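Local coordinates for protein AgaA (Rhizobium radiobacter, PDB 6HLX) that binds the opine agropinic acid as a periplasmic solute-binding protein and probably delivers it to an ABC transporter for import, at residues 80-85 / 136-141; 99-104 / 128-133. All coordinates share one frame; numbering follows the deposited sequence.

In the fold
Both interactions lie on the same side of the centre of a family 5 solute-binding protein, and interaction 2 is nested inside the chain loop that interaction 1 closes. Their centres are about 14 Å apart. Helix 79-90 of interaction 1 is followed in the chain by helix 99-102 of interaction 2, while helix 127-131 is followed, after a few residues, by segment 136-141, which leads into helix 141-146. The two touch where Ser136 OG lies 2.8 Å from Tyr130 O, a probable hydrogen bond, and Leu102 packs against the same hydroxyl. The Leu133 side chain of interaction 2 stays about 10 Å from the bound agropinic acid and does not touch it. Val82 of interaction 1 lies about 11 Å from the zinc ligand His65, side chain to side chain.

Interaction 1 (80-85 / 136-141)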
ATOM      1  N   ALA A  80      27.172  -1.851  -5.373  1.00 22.29           N
ATOM      2  CA  ALA A  80      27.280  -2.489  -4.050  1.00 22.27           C
ATOM      3  C   ALA A  80      26.155  -2.012  -3.112  1.00 24.85           C
ATOM      4  O   ALA A  80      25.696  -2.785  -2.260  1.00 24.80           O
ATOM      5  CB  ALA A  80      28.633  -2.196  -3.436  1.00 23.67           C
ATOM      6  N   ASP A  81      25.710  -0.744  -3.265  1.00 21.40           N
ATOM      7  CA  ASP A  81      24.610  -0.180  -2.461  1.00 21.02           C
ATOM      8  C   ASP A  81      23.289  -0.849  -2.859  1.00 22.42           C
ATOM      9  O   ASP A  81      22.478  -1.184  -2.001  1.00 21.95           O
ATOM     10  CB  ASP A  81      24.532   1.352  -2.624  1.00 22.13           C
ATOM     11  CG  ASP A  81      25.861   2.003  -2.297  1.00 25.99           C
ATOM     12  OD1 ASP A  81      26.428   1.687  -1.213  1.00 25.05           O
ATOM     13  OD2 ASP A  81      26.359   2.793  -3.136  1.00 25.17           O
ATOM     14  N   VAL A  82      23.073  -1.038  -4.167  1.00 19.73           N
ATOM     15  CA  VAL A  82      21.877  -1.722  -4.657  1.00 18.55           C
ATOM     16  C   VAL A  82      21.870  -3.159  -4.129  1.00 23.44           C
ATOM     17  O   VAL A  82      20.858  -3.603  -3.580  1.00 21.67           O
ATOM     18  CB  VAL A  82      21.784  -1.688  -6.196  1.00 22.37           C
ATOM     19  CG1 VAL A  82      20.580  -2.511  -6.695  1.00 22.66           C
ATOM     20  CG2 VAL A  82      21.722  -0.244  -6.702  1.00 21.70           C
ATOM     21  N   LYS A  83      23.017  -3.865  -4.221  1.00 21.18           N
ATOM     22  CA  LYS A  83      23.073  -5.252  -3.753  1.00 21.48           C
ATOM     23  C   LYS A  83      22.784  -5.361  -2.241  1.00 24.47           C
ATOM     24  O   LYS A  83      21.969  -6.196  -1.835  1.00 22.92           O
ATOM     25  CB  LYS A  83      24.433  -5.880  -4.102  1.00 23.01           C
ATOM     26  CG  LYS A  83      24.566  -7.343  -3.691  1.00 27.65           C
ATOM     27  CD  LYS A  83      25.747  -8.025  -4.380  1.00 29.84           C
ATOM     28  CE  LYS A  83      25.867  -9.468  -3.934  1.00 31.76           C
ATOM     29  NZ  LYS A  83      26.945 -10.166  -4.677  1.00 39.07           N
ATOM     30  N   ALA A  84      23.410  -4.500  -1.415  1.00 23.14           N
ATOM     31  CA  ALA A  84      23.181  -4.519   0.043  1.00 23.78           C
ATOM     32  C   ALA A  84      21.705  -4.226   0.380  1.00 25.54           C
ATOM     33  O   ALA A  84      21.131  -4.873   1.271  1.00 23.97           O
ATOM     34  CB  ALA A  84      24.092  -3.500   0.731  1.00 24.82           C
ATOM     35  N   SER A  85      21.085  -3.276  -0.358  1.00 21.02           N
ATOM     36  CA  SER A  85      19.690  -2.883  -0.139  1.00 19.86           C
ATOM     37  C   SER A  85      18.764  -4.055  -0.465  1.00 22.16           C
ATOM     38  O   SER A  85      17.868  -4.359   0.329  1.00 22.15           O
ATOM     39  CB  SER A  85      19.342  -1.649  -0.959  1.00 20.92           C
ATOM     40  OG  SER A  85      20.104  -0.549  -0.467  1.00 21.18           O
ATOM     41  N   SER A 136      11.349  -0.822  -1.753  1.00 17.80           N
ATOM     42  CA  SER A 136      12.467  -1.341  -2.576  1.00 17.69           C
ATOM     43  C   SER A 136      13.518  -0.235  -2.892  1.00 20.19           C
ATOM     44  O   SER A 136      14.409  -0.418  -3.728  1.00 19.36           O
ATOM     45  CB  SER A 136      11.941  -1.958  -3.880  1.00 18.80           C
ATOM     46  OG  SER A 136      11.090  -3.056  -3.577  1.00 20.91           O
ATOM     47  N   VAL A 137      13.445   0.895  -2.172  1.00 18.49           N
ATOM     48  CA  VAL A 137      14.371   2.018  -2.383  1.00 17.32           C
ATOM     49  C   VAL A 137      15.778   1.614  -1.979  1.00 22.11           C
ATOM     50  O   VAL A 137      15.944   0.683  -1.185  1.00 21.04           O
ATOM     51  CB  VAL A 137      13.896   3.307  -1.666  1.00 19.52           C
ATOM     52  CG1 VAL A 137      12.576   3.795  -2.281  1.00 19.07           C
ATOM     53  CG2 VAL A 137      13.744   3.072  -0.168  1.00 19.63           C
ATOM     54  N   ILE A 138      16.780   2.321  -2.521  1.00 19.73           N
ATOM     55  CA  ILE A 138      18.196   2.004  -2.300  1.00 19.06           C
ATOM     56  C   ILE A 138      18.827   2.910  -1.268  1.00 21.62           C
ATOM     57  O   ILE A 138      18.701   4.131  -1.357  1.00 20.01           O
ATOM     58  CB  ILE A 138      19.005   2.068  -3.645  1.00 21.94           C
ATOM     59  CG1 ILE A 138      18.347   1.248  -4.804  1.00 20.74           C
ATOM     60  CG2 ILE A 138      20.490   1.661  -3.449  1.00 22.35           C
ATOM     61  CD1 ILE A 138      18.054  -0.244  -4.437  1.00 21.76           C
ATOM     62  N   VAL A 139      19.558   2.311  -0.330  1.00 19.02           N
ATOM     63  CA  VAL A 139      20.293   3.056   0.696  1.00 19.17           C
ATOM     64  C   VAL A 139      21.783   2.660   0.603  1.00 22.59           C
ATOM     65  O   VAL A 139      22.106   1.668  -0.067  1.00 22.10           O
ATOM     66  CB  VAL A 139      19.698   2.882   2.127  1.00 23.71           C
ATOM     67  CG1 VAL A 139      18.259   3.388   2.177  1.00 22.34           C
ATOM     68  CG2 VAL A 139      19.792   1.440   2.596  1.00 23.98           C
ATOM     69  N   PRO A 140      22.710   3.413   1.238  1.00 20.94           N
ATOM     70  CA  PRO A 140      24.128   3.068   1.105  1.00 20.34           C
ATOM     71  C   PRO A 140      24.504   1.811   1.880  1.00 24.99           C
ATOM     72  O   PRO A 140      24.088   1.640   3.030  1.00 25.65           O
ATOM     73  CB  PRO A 140      24.859   4.314   1.653  1.00 21.81           C
ATOM     74  CG  PRO A 140      23.810   5.387   1.759  1.00 24.83           C
ATOM     75  CD  PRO A 140      22.531   4.651   2.029  1.00 20.66           C
ATOM     76  N   ALA A 141      25.342   0.953   1.257  1.00 23.38           N
ATOM     77  CA  ALA A 141      25.857  -0.258   1.900  1.00 24.18           C
ATOM     78  C   ALA A 141      26.639   0.086   3.192  1.00 27.97           C
ATOM     79  O   ALA A 141      26.465  -0.586   4.214  1.00 26.86           O
ATOM     80  CB  ALA A 141      26.759  -1.017   0.936  1.00 24.87           C
TER
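Helix 79-90 lies against segment 136-141, irregular up to Pro140 and turning helical at Ala141, which comes closest at its C-terminal end, where the CA atoms of Asp81 and Ala141 are 4.5 Å apart. In this periplasmic binding protein of solute-binding family 5, two side chains of the helix hydrogen-bond to the backbone of the segment leading into helix 141-146. Asp81 CG stands beside its own backbone N (chi1 -55°), and OD1 accepts Ala141 N at 2.8 Å through its anti lone pair, nearly straight at 168°. Its other oxygen, OD2, takes Thr78 N, so both carboxylate oxygens are engaged and the group is fixed just where helix 141-146 starts after the N-cap residue Pro140. One turn on, Ser85 OG receives Val139 N at 2.9 Å and donates to Asp81 O, which also accepts Ser85 N; the hydroxyl thus bridges helix and loop. Next to these polar contacts Ile138 crosses Val82 obliquely, CG2 to CG2 at 4.0 Å, while its CD1 reaches Ser85 CB. Ala84 meets the new helix tip to tip, its CB 3.6 Å from Ala141 CB.

Interaction 2 (99-104 / 128-133); sequences RNELSS and IDYLAL
Two short helices, 99-102 and 127-131, meet through side chains alone in this periplasmic binding protein fold; no hydrogen bond crosses between them, and the nearest CA atoms, of Leu102 and Tyr130, are 7.0 Å apart. The tight part is a CH-pi contact: Glu101 CB sits over the centre of one face of the Tyr130 ring, 3.7 Å from its centroid and 9° off the normal. Glu101 CG, beside the backbone N (chi1 -63°), continues across the same face towards the phenol end, 3.7 Å from Tyr130 CZ. The bend at chi2 (74°) then carries the carboxylate away from helix 127-131, towards Arg401, with which it makes a weak, long ion pair. Tyr130 OH is hydrogen-bonded to Asp387 O, which ties down the far end of the ring. Looser contacts follow on the Leu102 side, where its two methyls part: CD1 lies 4.1 Å from Tyr130 CB and also meets Leu133. On the side away from helix 127-131, Ser103 is exposed and its OG bonds back to Asn100 O. The other methyl, Leu102 CD2, meets Leu131 CD2 at 4.2 Å.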
ATOM      1  N   ARG A  99       9.274  -9.176   1.200  1.00 19.29           N
ATOM      2  CA  ARG A  99      10.268 -10.233   0.957  1.00 19.64           C
ATOM      3  C   ARG A  99       9.685 -11.345   0.034  1.00 21.62           C
ATOM      4  O   ARG A  99      10.377 -11.823  -0.861  1.00 21.79           O
ATOM      5  CB  ARG A  99      10.716 -10.860   2.299  1.00 21.07           C
ATOM      6  CG  ARG A  99      11.556 -12.133   2.116  1.00 23.63           C
ATOM      7  CD  ARG A  99      12.270 -12.546   3.379  1.00 23.39           C
ATOM      8  NE  ARG A  99      11.360 -12.787   4.505  1.00 24.45           N
ATOM      9  CZ  ARG A  99      10.825 -13.973   4.813  1.00 30.57           C
ATOM     10  NH1 ARG A  99      11.069 -15.036   4.057  1.00 25.53           N
ATOM     11  NH2 ARG A  99      10.052 -14.102   5.885  1.00 26.23           N
ATOM     12  N   ASN A 100       8.430 -11.750   0.253  1.00 19.58           N
ATOM     13  CA  ASN A 100       7.855 -12.843  -0.557  1.00 20.81           C
ATOM     14  C   ASN A 100       7.891 -12.526  -2.058  1.00 25.37           C
ATOM     15  O   ASN A 100       8.199 -13.403  -2.881  1.00 24.66           O
ATOM     16  CB  ASN A 100       6.406 -13.116  -0.143  1.00 22.30           C
ATOM     17  CG  ASN A 100       6.070 -14.583  -0.018  1.00 24.96           C
ATOM     18  OD1 ASN A 100       6.881 -15.389   0.448  1.00 23.52           O
ATOM     19  ND2 ASN A 100       4.848 -14.964  -0.411  1.00 21.67           N
ATOM     20  N   GLU A 101       7.564 -11.269  -2.395  1.00 20.76           N
ATOM     21  CA  GLU A 101       7.438 -10.819  -3.789  1.00 21.74           C
ATOM     22  C   GLU A 101       8.777 -10.627  -4.473  1.00 25.69           C
ATOM     23  O   GLU A 101       8.871 -10.792  -5.691  1.00 25.75           O
ATOM     24  CB  GLU A 101       6.554  -9.566  -3.863  1.00 22.88           C
ATOM     25  CG  GLU A 101       5.118  -9.823  -3.394  1.00 23.38           C
ATOM     26  CD  GLU A 101       4.904  -9.986  -1.897  1.00 29.11           C
ATOM     27  OE1 GLU A 101       3.902 -10.613  -1.487  1.00 23.38           O
ATOM     28  OE2 GLU A 101       5.768  -9.512  -1.130  1.00 24.88           O
ATOM     29  N   LEU A 102       9.826 -10.304  -3.701  1.00 20.89           N
ATOM     30  CA  LEU A 102      11.151 -10.132  -4.300  1.00 21.30           C
ATOM     31  C   LEU A 102      11.994 -11.410  -4.172  1.00 24.06           C
ATOM     32  O   LEU A 102      13.076 -11.459  -4.760  1.00 22.84           O
ATOM     33  CB  LEU A 102      11.894  -8.940  -3.657  1.00 22.10           C
ATOM     34  CG  LEU A 102      11.521  -7.558  -4.188  1.00 29.52           C
ATOM     35  CD1 LEU A 102      10.219  -7.060  -3.568  1.00 30.22           C
ATOM     36  CD2 LEU A 102      12.613  -6.559  -3.865  1.00 35.74           C
ATOM     37  N   SER A 103      11.483 -12.463  -3.444  1.00 21.46           N
ATOM     38  CA  SER A 103      12.236 -13.687  -3.109  1.00 21.68           C
ATOM     39  C   SER A 103      12.710 -14.529  -4.301  1.00 24.16           C
ATOM     40  O   SER A 103      13.599 -15.370  -4.124  1.00 25.27           O
ATOM     41  CB  SER A 103      11.457 -14.581  -2.133  1.00 22.61           C
ATOM     42  OG  SER A 103      10.305 -15.110  -2.769  1.00 25.88           O
ATOM     43  N   SER A 104      12.171 -14.284  -5.505  1.00 21.70           N
ATOM     44  CA  SER A 104      12.631 -14.995  -6.705  1.00 22.24           C
ATOM     45  C   SER A 104      14.031 -14.529  -7.135  1.00 24.93           C
ATOM     46  O   SER A 104      14.645 -15.201  -7.947  1.00 25.18           O
ATOM     47  CB  SER A 104      11.635 -14.851  -7.843  1.00 25.64           C
ATOM     48  OG  SER A 104      11.389 -13.483  -8.105  1.00 29.29           O
ATOM     49  N   ILE A 128      10.032  -5.697 -12.296  1.00 19.96           N
ATOM     50  CA  ILE A 128      10.327  -4.252 -12.406  1.00 19.30           C
ATOM     51  C   ILE A 128       9.335  -3.436 -11.546  1.00 22.43           C
ATOM     52  O   ILE A 128       9.734  -2.513 -10.817  1.00 21.45           O
ATOM     53  CB  ILE A 128      10.341  -3.785 -13.894  1.00 22.97           C
ATOM     54  CG1 ILE A 128      11.528  -4.413 -14.666  1.00 24.82           C
ATOM     55  CG2 ILE A 128      10.376  -2.261 -14.016  1.00 23.11           C
ATOM     56  CD1 ILE A 128      12.940  -3.925 -14.238  1.00 26.91           C
ATOM     57  N   ASP A 129       8.052  -3.852 -11.564  1.00 20.18           N
ATOM     58  CA  ASP A 129       7.032  -3.162 -10.744  1.00 18.90           C
ATOM     59  C   ASP A 129       7.330  -3.300  -9.244  1.00 21.04           C
ATOM     60  O   ASP A 129       7.228  -2.307  -8.505  1.00 20.03           O
ATOM     61  CB  ASP A 129       5.632  -3.692 -11.061  1.00 19.35           C
ATOM     62  CG  ASP A 129       5.195  -3.353 -12.476  1.00 25.98           C
ATOM     63  OD1 ASP A 129       4.630  -2.273 -12.673  1.00 26.49           O
ATOM     64  OD2 ASP A 129       5.420  -4.175 -13.379  1.00 25.99           O
ATOM     65  N   TYR A 130       7.742  -4.496  -8.787  1.00 19.59           N
ATOM     66  CA  TYR A 130       8.076  -4.677  -7.363  1.00 19.15           C
ATOM     67  C   TYR A 130       9.327  -3.886  -6.962  1.00 21.20           C
ATOM     68  O   TYR A 130       9.423  -3.441  -5.814  1.00 20.73           O
ATOM     69  CB  TYR A 130       8.151  -6.154  -6.955  1.00 21.26           C
ATOM     70  CG  TYR A 130       6.770  -6.773  -6.805  1.00 22.15           C
ATOM     71  CD1 TYR A 130       5.887  -6.330  -5.820  1.00 23.64           C
ATOM     72  CD2 TYR A 130       6.364  -7.834  -7.616  1.00 24.43           C
ATOM     73  CE1 TYR A 130       4.625  -6.908  -5.659  1.00 25.92           C
ATOM     74  CE2 TYR A 130       5.108  -8.428  -7.453  1.00 24.68           C
ATOM     75  CZ  TYR A 130       4.239  -7.949  -6.483  1.00 30.33           C
ATOM     76  OH  TYR A 130       2.991  -8.506  -6.308  1.00 33.18           O
ATOM     77  N   LEU A 131      10.224  -3.606  -7.932  1.00 19.61           N
ATOM     78  CA  LEU A 131      11.396  -2.776  -7.647  1.00 19.99           C
ATOM     79  C   LEU A 131      11.025  -1.291  -7.514  1.00 22.60           C
ATOM     80  O   LEU A 131      11.832  -0.477  -7.030  1.00 21.40           O
ATOM     81  CB  LEU A 131      12.506  -3.006  -8.697  1.00 19.91           C
ATOM     82  CG  LEU A 131      13.147  -4.393  -8.603  1.00 22.27           C
ATOM     83  CD1 LEU A 131      13.965  -4.688  -9.844  1.00 22.33           C
ATOM     84  CD2 LEU A 131      14.037  -4.530  -7.293  1.00 18.97           C
ATOM     85  N   ALA A 132       9.776  -0.947  -7.911  1.00 20.17           N
ATOM     86  CA  ALA A 132       9.262   0.419  -7.771  1.00 20.17           C
ATOM     87  C   ALA A 132       8.572   0.590  -6.410  1.00 21.18           C
ATOM     88  O   ALA A 132       8.113   1.683  -6.112  1.00 20.00           O
ATOM     89  CB  ALA A 132       8.284   0.744  -8.900  1.00 20.83           C
ATOM     90  N   LEU A 133       8.451  -0.468  -5.587  1.00 18.90           N
ATOM     91  CA  LEU A 133       7.785  -0.281  -4.284  1.00 18.62           C
ATOM     92  C   LEU A 133       8.501   0.788  -3.463  1.00 21.05           C
ATOM     93  O   LEU A 133       9.733   0.816  -3.467  1.00 20.11           O
ATOM     94  CB  LEU A 133       7.804  -1.584  -3.450  1.00 19.04           C
ATOM     95  CG  LEU A 133       6.861  -2.698  -3.884  1.00 23.22           C
ATOM     96  CD1 LEU A 133       7.305  -3.993  -3.257  1.00 24.84           C
ATOM     97  CD2 LEU A 133       5.397  -2.398  -3.477  1.00 23.57           C
TER